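Local coordinates for conserved protein (Methanothermobacter thermautotrophicus, PDB 1T57) that is of unknown function but binds flavin mononucleotide and magnesium, with an alpha/beta domain related to one in pyruvate kinase, at residues A[21-26]-A[197-202]; A[53-58]-A[167-172]; A[74-79]-A[104-109]. All coordinates share one frame; numbering follows the deposited sequence.

Contact 1. Residues A[21-26]-A[197-202]; sequences MEKKIC and IHEVIA
Cys-26 and Ala-202 are where strand 22-28, outermost within its own chain, lies snugly beside strand 196-204. The two run parallel there: Cys-26 N gives a nearly straight bond to Ile-201 O at 3.3 Å, and the CB atoms of Cys-26 and Ala-202 sit 4.0 Å apart on one face of the sheet. Just before this pair, Ile-25 packs against Val-200. Its CG1 is anti to the backbone N (chi1 -180°), which carries CD1 across to Val-200 CB at 3.9 Å. Toward the N-terminal ends of both segments the strands splay, and Lys-23 CA and Glu-199 CA are 9.5 Å apart. A water bridges the opening, donating to Lys-24 O at 2.9 Å and to Val-200 O at 2.7 Å. Beyond the water, at the looser end, the extended chain of the partly exposed Lys-23 spans the gap and crosses the Glu-199 side chain at about a right angle. Lys-23 NZ reaches Glu-199 OE2 at 2.6 Å in a salt bridge, coming from above the carboxylate, 47° out of its plane. With an alanine in place of Lys-23 the ammonium is gone, and the Glu-199 carboxylate would probably be left one positive partner short. Its others are Arg-46 at OE1 and Arg-205 of the second subunit at OE2. Around the contact, helix 36-50 lays Leu-50 against Lys-23 and Glu-199 and Leu-42 against Cys-26; a classic bulge at His-198 and Glu-199 faces Val-183 of strand 180-185, and an antiparallel strand of the second subunit carries the sheet on past strand 22-28.

Contact 2. Residues A[53-58]-A[167-172]; sequences RNFVVA and EVIAIG. With FMN (flavin mononucleotide), chain E.
Val-56 ties strands 54-58 and 168-172 together with both its backbone groups: its N donates to Ile-169 O at 3.3 Å, and its O accepts from Ile-171 N at 3.1 Å. Ala-58 N continues the pattern with a practically straight bond to Ile-171 O. On the side-chain level the Ile-171 and Val-57 pair is easiest to trace, since the two lie side by side and point the same way. From Ile-171 CB, Val-57 CG1 is 3.8 Å off and CG2 slightly farther. With Ile-171 CG1 beside the backbone N (chi1 -65°), CG2 falls anti to that N and meets Val-57 CG1 at 3.7 Å; the other branch starts more loosely, with Ile-171 CG1 4.4 Å from Val-57 CG2, and then closes in, CD1 touching that same methyl at 3.8 Å. Strand 168-172 is the last of the parallel strands before antiparallel 180-185, in an alpha/beta sheet with helices packed on both faces. Helix 36-50 rests on the face of Phe-55, Ile-169 and Ile-171, through Ala-47 and Val-43 among others, and helix 144-158 rests on the face of Val-56 and Ala-170. On the first of these faces the Phe-55 ring lies alongside Ile-169, meeting its CB obliquely with CD2. On the second, Val-56 CG1 fills the position between backbone N and carbonyl carbon (chi1 56°), and from there it reaches Ala-170 CB at 3.8 Å. At the C-terminal end of its strand, Ala-58 turns to the cofactor, its CB 3.8 Å from C9 of the flavin and in contact with C2' of the ribityl chain as well.

Contact 3. Residues A[74-79]-A[104-109]; sequences GNIVSV and RGVNVY. With FMN (flavin mononucleotide), chain E.
A beta-alpha-beta unit, strand 75-79, helix 95-104 and strand 107-109, closes where Ser-78 lies between Asn-107 and Tyr-109. Ser-78 N donates to Asn-107 O and Ser-78 O accepts from Tyr-109 N, both at 2.9 Å and both with the donor nearly along the C=O axis. One step earlier, Asn-107 N to Ile-76 O is a weak, bent bond. The side-chain amides also meet at this end: Asn-75 holds CG anti to the backbone N (chi1 -170°), which swings ND2 over to Asn-107 OD1 at 2.8 Å. Their planes stand 78° apart; the oxygen lies nearly in the amide plane of Asn-75, but the donor comes from above the Asn-107 carbonyl plane, 42° out of it. A water donating to Gly-105 O adds a weak link to the same ND2. Val-106 lies along one face of the neighbouring strand, CG2 on Ile-76 CB at 3.8 Å and CG1 on Ser-78 CB at the same distance. At the far end Val-79 CG2 touches the flavin methyl C8M at 3.5 Å, while the Tyr-109 ring meets Tyr-109 of the third subunit. Helix 95-104 finishes in a Schellman motif, with Gly-105, at positive phi, in the C-prime place, and the chain turns into its strand. The layout is that of a beta-alpha-beta crossover in a parallel alpha/beta fold, whose cofactor lies at the C-terminal ends of the strands.

Overall arrangement
All three contacts lie in one mixed sheet, which runs in the order 22-28, 196-204, 180-185, 168-172, 54-58, 75-79, 107-109. Contact 1 joins the two strands at one margin, contact 2 the pair in the middle, and contact 3 that at the other margin. Along the chain they are nested, 3 inside 2 inside 1, so contact 1 joins the first strand to the last. Contacts 2 and 3 have centres about 10 Å apart, meet where strand 54-58 lies next to strand 75-79, and both touch the flavin. Contact 1, about 24 Å from contact 3 between centres, is the most involved with the second subunit, and its Glu-199 side chain lies about 8 Å from a bound magnesium ion.

Contact 1. Residues A[21-26]-A[197-202]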
loop_
_atom_site.group_PDB
_atom_site.type_symbol
_atom_site.label_atom_id
_atom_site.label_comp_id
_atom_site.label_asym_id
_atom_site.label_seq_id
_atom_site.Cartn_x
_atom_site.Cartn_y
_atom_site.Cartn_z
HETATM N N MSE A 21 -31.769 25.318 2.774
HETATM C CA MSE A 21 -31.256 26.407 1.887
HETATM C C MSE A 21 -31.287 26.012 0.415
HETATM O O MSE A 21 -30.280 25.546 -0.116
HETATM C CB MSE A 21 -29.814 26.755 2.249
HETATM C CG MSE A 21 -29.642 27.970 3.130
HETATM SE SE MSE A 21 -27.756 28.342 3.396
HETATM C CE MSE A 21 -27.354 26.885 4.585
ATOM N N GLU A 22 -32.422 26.222 -0.250
ATOM C CA GLU A 22 -32.562 25.866 -1.663
ATOM C C GLU A 22 -31.902 26.929 -2.515
ATOM O O GLU A 22 -32.177 28.116 -2.350
ATOM C CB GLU A 22 -34.041 25.739 -2.039
ATOM C CG GLU A 22 -34.302 25.170 -3.428
ATOM C CD GLU A 22 -35.788 24.939 -3.697
ATOM O OE1 GLU A 22 -36.373 24.012 -3.092
ATOM O OE2 GLU A 22 -36.368 25.690 -4.515
ATOM N N LYS A 23 -31.013 26.501 -3.405
ATOM C CA LYS A 23 -30.305 27.424 -4.283
ATOM C C LYS A 23 -30.229 26.780 -5.652
ATOM O O LYS A 23 -30.778 25.701 -5.860
ATOM C CB LYS A 23 -28.872 27.684 -3.791
ATOM C CG LYS A 23 -28.738 27.909 -2.306
ATOM C CD LYS A 23 -27.339 28.376 -1.945
ATOM C CE LYS A 23 -27.147 28.318 -0.444
ATOM N NZ LYS A 23 -25.880 28.936 -0.003
ATOM N N LYS A 24 -29.524 27.437 -6.571
ATOM C CA LYS A 24 -29.365 26.945 -7.936
ATOM C C LYS A 24 -28.034 26.219 -8.084
ATOM O O LYS A 24 -27.115 26.417 -7.297
ATOM C CB LYS A 24 -29.400 28.118 -8.923
ATOM C CG LYS A 24 -28.528 29.289 -8.488
ATOM C CD LYS A 24 -28.191 30.255 -9.615
ATOM C CE LYS A 24 -29.368 31.109 -10.044
ATOM N NZ LYS A 24 -28.994 31.967 -11.212
ATOM N N ILE A 25 -27.946 25.364 -9.093
ATOM C CA ILE A 25 -26.733 24.644 -9.391
ATOM C C ILE A 25 -26.838 24.373 -10.870
ATOM O O ILE A 25 -27.887 23.919 -11.353
ATOM C CB ILE A 25 -26.626 23.292 -8.626
ATOM C CG1 ILE A 25 -25.309 22.610 -9.000
ATOM C CG2 ILE A 25 -27.831 22.393 -8.935
ATOM C CD1 ILE A 25 -25.134 21.232 -8.419
ATOM N N CYS A 26 -25.770 24.674 -11.602
ATOM C CA CYS A 26 -25.779 24.427 -13.031
ATOM C C CYS A 26 -25.091 23.108 -13.390
ATOM O O CYS A 26 -23.975 22.839 -12.924
ATOM C CB CYS A 26 -25.092 25.581 -13.754
ATOM S SG CYS A 26 -25.558 25.711 -15.467
ATOM N N ILE A 197 -16.430 20.200 1.774
ATOM C CA ILE A 197 -17.068 20.653 0.566
ATOM C C ILE A 197 -18.478 21.086 0.952
ATOM O O ILE A 197 -19.296 20.281 1.389
ATOM C CB ILE A 197 -17.066 19.543 -0.500
ATOM C CG1 ILE A 197 -15.614 19.289 -0.930
ATOM C CG2 ILE A 197 -17.932 19.953 -1.696
ATOM C CD1 ILE A 197 -15.451 18.294 -2.042
ATOM N N HIS A 198 -18.745 22.370 0.771
ATOM C CA HIS A 198 -20.035 22.962 1.131
ATOM C C HIS A 198 -21.121 23.071 0.033
ATOM O O HIS A 198 -22.220 22.528 0.183
ATOM C CB HIS A 198 -19.765 24.334 1.765
ATOM C CG HIS A 198 -18.849 24.281 2.955
ATOM N ND1 HIS A 198 -17.849 25.207 3.166
ATOM C CD2 HIS A 198 -18.815 23.442 4.021
ATOM C CE1 HIS A 198 -17.240 24.948 4.312
ATOM N NE2 HIS A 198 -17.806 23.883 4.849
ATOM N N GLU A 199 -20.816 23.755 -1.071
ATOM C CA GLU A 199 -21.775 23.911 -2.173
ATOM C C GLU A 199 -21.153 23.688 -3.546
ATOM O O GLU A 199 -19.987 24.014 -3.779
ATOM C CB GLU A 199 -22.378 25.320 -2.158
ATOM C CG GLU A 199 -23.292 25.615 -1.001
ATOM C CD GLU A 199 -23.561 27.102 -0.855
ATOM O OE1 GLU A 199 -23.724 27.789 -1.881
ATOM O OE2 GLU A 199 -23.626 27.586 0.293
ATOM N N VAL A 200 -21.936 23.135 -4.467
ATOM C CA VAL A 200 -21.444 22.931 -5.826
ATOM C C VAL A 200 -22.133 23.996 -6.691
ATOM O O VAL A 200 -23.308 23.868 -7.026
ATOM C CB VAL A 200 -21.782 21.523 -6.351
ATOM C CG1 VAL A 200 -21.178 21.325 -7.759
ATOM C CG2 VAL A 200 -21.264 20.476 -5.390
ATOM N N ILE A 201 -21.411 25.059 -7.033
ATOM C CA ILE A 201 -21.985 26.124 -7.848
ATOM C C ILE A 201 -22.323 25.619 -9.247
ATOM O O ILE A 201 -23.363 25.953 -9.791
ATOM C CB ILE A 201 -21.013 27.302 -7.955
ATOM C CG1 ILE A 201 -20.674 27.805 -6.550
ATOM C CG2 ILE A 201 -21.632 28.406 -8.750
ATOM C CD1 ILE A 201 -19.362 28.542 -6.416
ATOM N N ALA A 202 -21.451 24.800 -9.829
ATOM C CA ALA A 202 -21.697 24.258 -11.170
ATOM C C ALA A 202 -20.793 23.048 -11.451
ATOM O O ALA A 202 -19.687 22.978 -10.944
ATOM C CB ALA A 202 -21.459 25.347 -12.203
HETATM O O HOH W 1 -24.929 25.525 -5.669
#

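Contact 2. Residues A[53-58]-A[167-172]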
loop_
_atom_site.group_PDB
_atom_site.type_symbol
_atom_site.label_atom_id
_atom_site.label_comp_id
_atom_site.label_asym_id
_atom_site.label_seq_id
_atom_site.Cartn_x
_atom_site.Cartn_y
_atom_site.Cartn_z
ATOM N N ARG A 53 -14.388 36.260 -0.296
ATOM C CA ARG A 53 -13.392 37.067 -0.983
ATOM C C ARG A 53 -12.102 36.313 -1.293
ATOM O O ARG A 53 -11.102 36.923 -1.681
ATOM C CB ARG A 53 -13.067 38.318 -0.168
ATOM C CG ARG A 53 -11.932 38.158 0.839
ATOM C CD ARG A 53 -11.630 39.490 1.529
ATOM N NE ARG A 53 -10.394 39.448 2.307
ATOM C CZ ARG A 53 -9.972 40.428 3.104
ATOM N NH1 ARG A 53 -10.684 41.540 3.236
ATOM N NH2 ARG A 53 -8.841 40.288 3.784
ATOM N N ASN A 54 -12.134 34.991 -1.126
ATOM C CA ASN A 54 -10.981 34.132 -1.410
ATOM C C ASN A 54 -11.264 33.165 -2.583
ATOM O O ASN A 54 -12.209 32.364 -2.547
ATOM C CB ASN A 54 -10.606 33.350 -0.155
ATOM C CG ASN A 54 -9.929 34.226 0.895
ATOM O OD1 ASN A 54 -8.753 34.617 0.744
ATOM N ND2 ASN A 54 -10.669 34.545 1.966
ATOM N N PHE A 55 -10.455 33.245 -3.636
ATOM C CA PHE A 55 -10.666 32.377 -4.789
ATOM C C PHE A 55 -9.401 31.675 -5.227
ATOM O O PHE A 55 -8.395 32.318 -5.466
ATOM C CB PHE A 55 -11.188 33.177 -5.996
ATOM C CG PHE A 55 -12.471 33.916 -5.757
ATOM C CD1 PHE A 55 -12.481 35.148 -5.114
ATOM C CD2 PHE A 55 -13.676 33.370 -6.174
ATOM C CE1 PHE A 55 -13.690 35.837 -4.899
ATOM C CE2 PHE A 55 -14.875 34.045 -5.964
ATOM C CZ PHE A 55 -14.882 35.277 -5.319
ATOM N N VAL A 56 -9.456 30.357 -5.348
ATOM C CA VAL A 56 -8.291 29.640 -5.824
ATOM C C VAL A 56 -8.697 29.068 -7.172
ATOM O O VAL A 56 -9.732 28.406 -7.277
ATOM C CB VAL A 56 -7.883 28.523 -4.878
ATOM C CG1 VAL A 56 -9.056 27.558 -4.647
ATOM C CG2 VAL A 56 -6.659 27.812 -5.444
ATOM N N VAL A 57 -7.897 29.322 -8.204
ATOM C CA VAL A 57 -8.249 28.863 -9.548
ATOM C C VAL A 57 -7.138 28.213 -10.325
ATOM O O VAL A 57 -6.041 28.742 -10.401
ATOM C CB VAL A 57 -8.737 30.024 -10.433
ATOM C CG1 VAL A 57 -9.337 29.482 -11.710
ATOM C CG2 VAL A 57 -9.727 30.855 -9.694
ATOM N N ALA A 58 -7.448 27.085 -10.936
ATOM C CA ALA A 58 -6.484 26.371 -11.751
ATOM C C ALA A 58 -6.438 27.021 -13.122
ATOM O O ALA A 58 -7.426 27.004 -13.870
ATOM C CB ALA A 58 -6.888 24.916 -11.897
ATOM N N GLU A 167 -14.382 30.068 4.375
ATOM C CA GLU A 167 -14.831 29.534 3.111
ATOM C C GLU A 167 -14.157 30.199 1.932
ATOM O O GLU A 167 -13.780 31.364 1.996
ATOM C CB GLU A 167 -16.344 29.657 2.991
ATOM C CG GLU A 167 -17.073 28.938 4.098
ATOM C CD GLU A 167 -18.560 28.815 3.837
ATOM O OE1 GLU A 167 -19.120 29.645 3.085
ATOM O OE2 GLU A 167 -19.176 27.887 4.396
ATOM N N VAL A 168 -14.024 29.428 0.856
ATOM C CA VAL A 168 -13.371 29.854 -0.368
ATOM C C VAL A 168 -14.104 29.244 -1.564
ATOM O O VAL A 168 -14.777 28.216 -1.431
ATOM C CB VAL A 168 -11.897 29.343 -0.403
ATOM C CG1 VAL A 168 -11.202 29.831 -1.648
ATOM C CG2 VAL A 168 -11.153 29.788 0.844
ATOM N N ILE A 169 -13.986 29.869 -2.728
ATOM C CA ILE A 169 -14.630 29.321 -3.916
ATOM C C ILE A 169 -13.495 28.727 -4.746
ATOM O O ILE A 169 -12.573 29.454 -5.096
ATOM C CB ILE A 169 -15.347 30.426 -4.740
ATOM C CG1 ILE A 169 -16.417 31.126 -3.873
ATOM C CG2 ILE A 169 -15.953 29.822 -5.999
ATOM C CD1 ILE A 169 -17.895 30.895 -4.318
ATOM N N ALA A 170 -13.552 27.421 -5.030
ATOM C CA ALA A 170 -12.517 26.734 -5.820
ATOM C C ALA A 170 -13.010 26.516 -7.249
ATOM O O ALA A 170 -14.129 26.081 -7.443
ATOM C CB ALA A 170 -12.173 25.396 -5.179
ATOM N N ILE A 171 -12.158 26.797 -8.233
ATOM C CA ILE A 171 -12.525 26.692 -9.658
ATOM C C ILE A 171 -11.609 25.800 -10.497
ATOM O O ILE A 171 -10.386 25.981 -10.558
ATOM C CB ILE A 171 -12.557 28.132 -10.306
ATOM C CG1 ILE A 171 -13.677 28.963 -9.654
ATOM C CG2 ILE A 171 -12.758 28.065 -11.805
ATOM C CD1 ILE A 171 -13.476 30.515 -9.693
ATOM N N GLY A 172 -12.209 24.836 -11.164
ATOM C CA GLY A 172 -11.417 23.957 -11.991
ATOM C C GLY A 172 -12.154 23.578 -13.251
ATOM O O GLY A 172 -13.322 23.920 -13.420
HETATM N N1 FMN E . -7.518 19.494 -15.830
HETATM C C2 FMN E . -8.085 18.229 -15.923
HETATM O O2 FMN E . -8.969 18.007 -16.728
HETATM N N3 FMN E . -7.816 17.220 -15.038
HETATM C C4 FMN E . -6.805 17.365 -14.123
HETATM O O4 FMN E . -6.653 16.496 -13.256
HETATM C C4A FMN E . -6.237 18.634 -13.986
HETATM N N5 FMN E . -5.257 18.843 -13.043
HETATM C C5A FMN E . -4.918 20.139 -12.731
HETATM C C6 FMN E . -3.944 20.328 -11.766
HETATM C C7 FMN E . -3.462 21.578 -11.491
HETATM C C7M FMN E . -2.362 21.663 -10.484
HETATM C C8 FMN E . -3.583 22.558 -12.470
HETATM C C8M FMN E . -2.956 23.927 -12.278
HETATM C C9 FMN E . -4.535 22.376 -13.472
HETATM C C9A FMN E . -5.290 21.202 -13.560
HETATM N N10 FMN E . -6.065 20.938 -14.698
HETATM C C10 FMN E . -6.658 19.704 -14.798
HETATM C "C1'" FMN E . -6.484 22.017 -15.672
HETATM C "C2'" FMN E . -7.531 22.884 -15.028
HETATM O "O2'" FMN E . -8.575 22.034 -14.537
HETATM C "C3'" FMN E . -8.141 23.836 -16.032
HETATM O "O3'" FMN E . -8.651 23.141 -17.129
HETATM C "C4'" FMN E . -7.428 25.146 -16.408
HETATM O "O4'" FMN E . -8.405 25.856 -17.133
HETATM C "C5'" FMN E . -6.291 25.273 -17.398
HETATM O "O5'" FMN E . -6.194 26.672 -17.548
HETATM P P FMN E . -6.182 27.551 -18.895
HETATM O O1P FMN E . -5.708 28.908 -18.504
HETATM O O2P FMN E . -7.569 27.658 -19.561
HETATM O O3P FMN E . -5.176 26.879 -19.839
#

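Contact 3. Residues A[74-79]-A[104-109]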
loop_
_atom_site.group_PDB
_atom_site.type_symbol
_atom_site.label_atom_id
_atom_site.label_comp_id
_atom_site.label_asym_id
_atom_site.label_seq_id
_atom_site.Cartn_x
_atom_site.Cartn_y
_atom_site.Cartn_z
ATOM N N GLY A 74 -11.018 40.666 -4.413
ATOM C CA GLY A 74 -10.522 40.055 -3.192
ATOM C C GLY A 74 -9.230 39.309 -3.473
ATOM O O GLY A 74 -8.496 39.643 -4.411
ATOM N N ASN A 75 -8.934 38.291 -2.678
ATOM C CA ASN A 75 -7.711 37.550 -2.913
ATOM C C ASN A 75 -7.912 36.438 -3.923
ATOM O O ASN A 75 -8.634 35.474 -3.670
ATOM C CB ASN A 75 -7.171 36.942 -1.630
ATOM C CG ASN A 75 -5.782 36.386 -1.813
ATOM O OD1 ASN A 75 -5.465 35.312 -1.327
ATOM N ND2 ASN A 75 -4.941 37.126 -2.523
ATOM N N ILE A 76 -7.261 36.573 -5.070
ATOM C CA ILE A 76 -7.340 35.556 -6.101
ATOM C C ILE A 76 -5.987 34.896 -6.220
ATOM O O ILE A 76 -4.968 35.572 -6.319
ATOM C CB ILE A 76 -7.654 36.125 -7.467
ATOM C CG1 ILE A 76 -9.030 36.767 -7.476
ATOM C CG2 ILE A 76 -7.583 35.010 -8.495
ATOM C CD1 ILE A 76 -9.451 37.207 -8.857
ATOM N N VAL A 77 -5.984 33.571 -6.221
ATOM C CA VAL A 77 -4.748 32.836 -6.347
ATOM C C VAL A 77 -4.932 31.898 -7.523
ATOM O O VAL A 77 -5.890 31.138 -7.595
ATOM C CB VAL A 77 -4.392 32.070 -5.024
ATOM C CG1 VAL A 77 -5.602 31.357 -4.494
ATOM C CG2 VAL A 77 -3.279 31.080 -5.268
ATOM N N SER A 78 -4.002 32.004 -8.460
ATOM C CA SER A 78 -3.993 31.207 -9.665
ATOM C C SER A 78 -2.849 30.215 -9.545
ATOM O O SER A 78 -1.690 30.609 -9.308
ATOM C CB SER A 78 -3.772 32.114 -10.881
ATOM O OG SER A 78 -3.811 31.402 -12.113
ATOM N N VAL A 79 -3.176 28.928 -9.643
ATOM C CA VAL A 79 -2.124 27.929 -9.600
ATOM C C VAL A 79 -2.032 27.322 -10.995
ATOM O O VAL A 79 -3.036 26.987 -11.617
ATOM C CB VAL A 79 -2.362 26.796 -8.531
ATOM C CG1 VAL A 79 -3.287 27.283 -7.434
ATOM C CG2 VAL A 79 -2.874 25.533 -9.171
ATOM N N ARG A 104 -2.070 42.594 -12.035
ATOM C CA ARG A 104 -3.462 42.759 -11.624
ATOM C C ARG A 104 -3.652 42.469 -10.124
ATOM O O ARG A 104 -4.714 42.739 -9.556
ATOM C CB ARG A 104 -4.359 41.815 -12.434
ATOM C CG ARG A 104 -3.983 41.667 -13.905
ATOM C CD ARG A 104 -4.677 42.667 -14.818
ATOM N NE ARG A 104 -5.079 42.018 -16.067
ATOM C CZ ARG A 104 -5.478 42.652 -17.167
ATOM N NH1 ARG A 104 -5.530 43.978 -17.203
ATOM N NH2 ARG A 104 -5.851 41.952 -18.234
ATOM N N GLY A 105 -2.636 41.900 -9.484
ATOM C CA GLY A 105 -2.751 41.602 -8.065
ATOM C C GLY A 105 -3.103 40.162 -7.728
ATOM O O GLY A 105 -3.372 39.821 -6.569
ATOM N N VAL A 106 -3.099 39.305 -8.742
ATOM C CA VAL A 106 -3.409 37.892 -8.530
ATOM C C VAL A 106 -2.195 37.083 -8.128
ATOM O O VAL A 106 -1.281 36.917 -8.924
ATOM C CB VAL A 106 -3.980 37.244 -9.796
ATOM C CG1 VAL A 106 -3.966 35.727 -9.662
ATOM C CG2 VAL A 106 -5.389 37.745 -10.032
ATOM N N ASN A 107 -2.180 36.572 -6.899
ATOM C CA ASN A 107 -1.064 35.731 -6.454
ATOM C C ASN A 107 -0.971 34.498 -7.362
ATOM O O ASN A 107 -1.932 33.743 -7.521
ATOM C CB ASN A 107 -1.274 35.294 -5.006
ATOM C CG ASN A 107 -1.483 36.467 -4.079
ATOM O OD1 ASN A 107 -2.551 37.087 -4.071
ATOM N ND2 ASN A 107 -0.457 36.794 -3.303
ATOM N N VAL A 108 0.181 34.334 -7.990
ATOM C CA VAL A 108 0.420 33.215 -8.881
ATOM C C VAL A 108 1.377 32.207 -8.228
ATOM O O VAL A 108 2.446 32.575 -7.707
ATOM C CB VAL A 108 0.996 33.718 -10.206
ATOM C CG1 VAL A 108 1.425 32.559 -11.071
ATOM C CG2 VAL A 108 -0.067 34.528 -10.925
ATOM N N TYR A 109 0.988 30.933 -8.258
ATOM C CA TYR A 109 1.793 29.883 -7.638
ATOM C C TYR A 109 1.971 28.613 -8.483
ATOM O O TYR A 109 1.134 28.295 -9.315
ATOM C CB TYR A 109 1.165 29.547 -6.281
ATOM C CG TYR A 109 1.747 28.377 -5.538
ATOM C CD1 TYR A 109 2.990 28.463 -4.910
ATOM C CD2 TYR A 109 1.033 27.177 -5.450
ATOM C CE1 TYR A 109 3.507 27.383 -4.212
ATOM C CE2 TYR A 109 1.533 26.102 -4.762
ATOM C CZ TYR A 109 2.766 26.202 -4.150
ATOM O OH TYR A 109 3.263 25.097 -3.515
HETATM N N1 FMN E . -7.518 19.494 -15.830
HETATM C C2 FMN E . -8.085 18.229 -15.923
HETATM O O2 FMN E . -8.969 18.007 -16.728
HETATM N N3 FMN E . -7.816 17.220 -15.038
HETATM C C4 FMN E . -6.805 17.365 -14.123
HETATM O O4 FMN E . -6.653 16.496 -13.256
HETATM C C4A FMN E . -6.237 18.634 -13.986
HETATM N N5 FMN E . -5.257 18.843 -13.043
HETATM C C5A FMN E . -4.918 20.139 -12.731
HETATM C C6 FMN E . -3.944 20.328 -11.766
HETATM C C7 FMN E . -3.462 21.578 -11.491
HETATM C C7M FMN E . -2.362 21.663 -10.484
HETATM C C8 FMN E . -3.583 22.558 -12.470
HETATM C C8M FMN E . -2.956 23.927 -12.278
HETATM C C9 FMN E . -4.535 22.376 -13.472
HETATM C C9A FMN E . -5.290 21.202 -13.560
HETATM N N10 FMN E . -6.065 20.938 -14.698
HETATM C C10 FMN E . -6.658 19.704 -14.798
HETATM C "C1'" FMN E . -6.484 22.017 -15.672
HETATM C "C2'" FMN E . -7.531 22.884 -15.028
HETATM O "O2'" FMN E . -8.575 22.034 -14.537
HETATM C "C3'" FMN E . -8.141 23.836 -16.032
HETATM O "O3'" FMN E . -8.651 23.141 -17.129
HETATM C "C4'" FMN E . -7.428 25.146 -16.408
HETATM O "O4'" FMN E . -8.405 25.856 -17.133
HETATM C "C5'" FMN E . -6.291 25.273 -17.398
HETATM O "O5'" FMN E . -6.194 26.672 -17.548
HETATM P P FMN E . -6.182 27.551 -18.895
HETATM O O1P FMN E . -5.708 28.908 -18.504
HETATM O O2P FMN E . -7.569 27.658 -19.561
HETATM O O3P FMN E . -5.176 26.879 -19.839
HETATM O O HOH W 2 -4.913 40.091 -4.300
#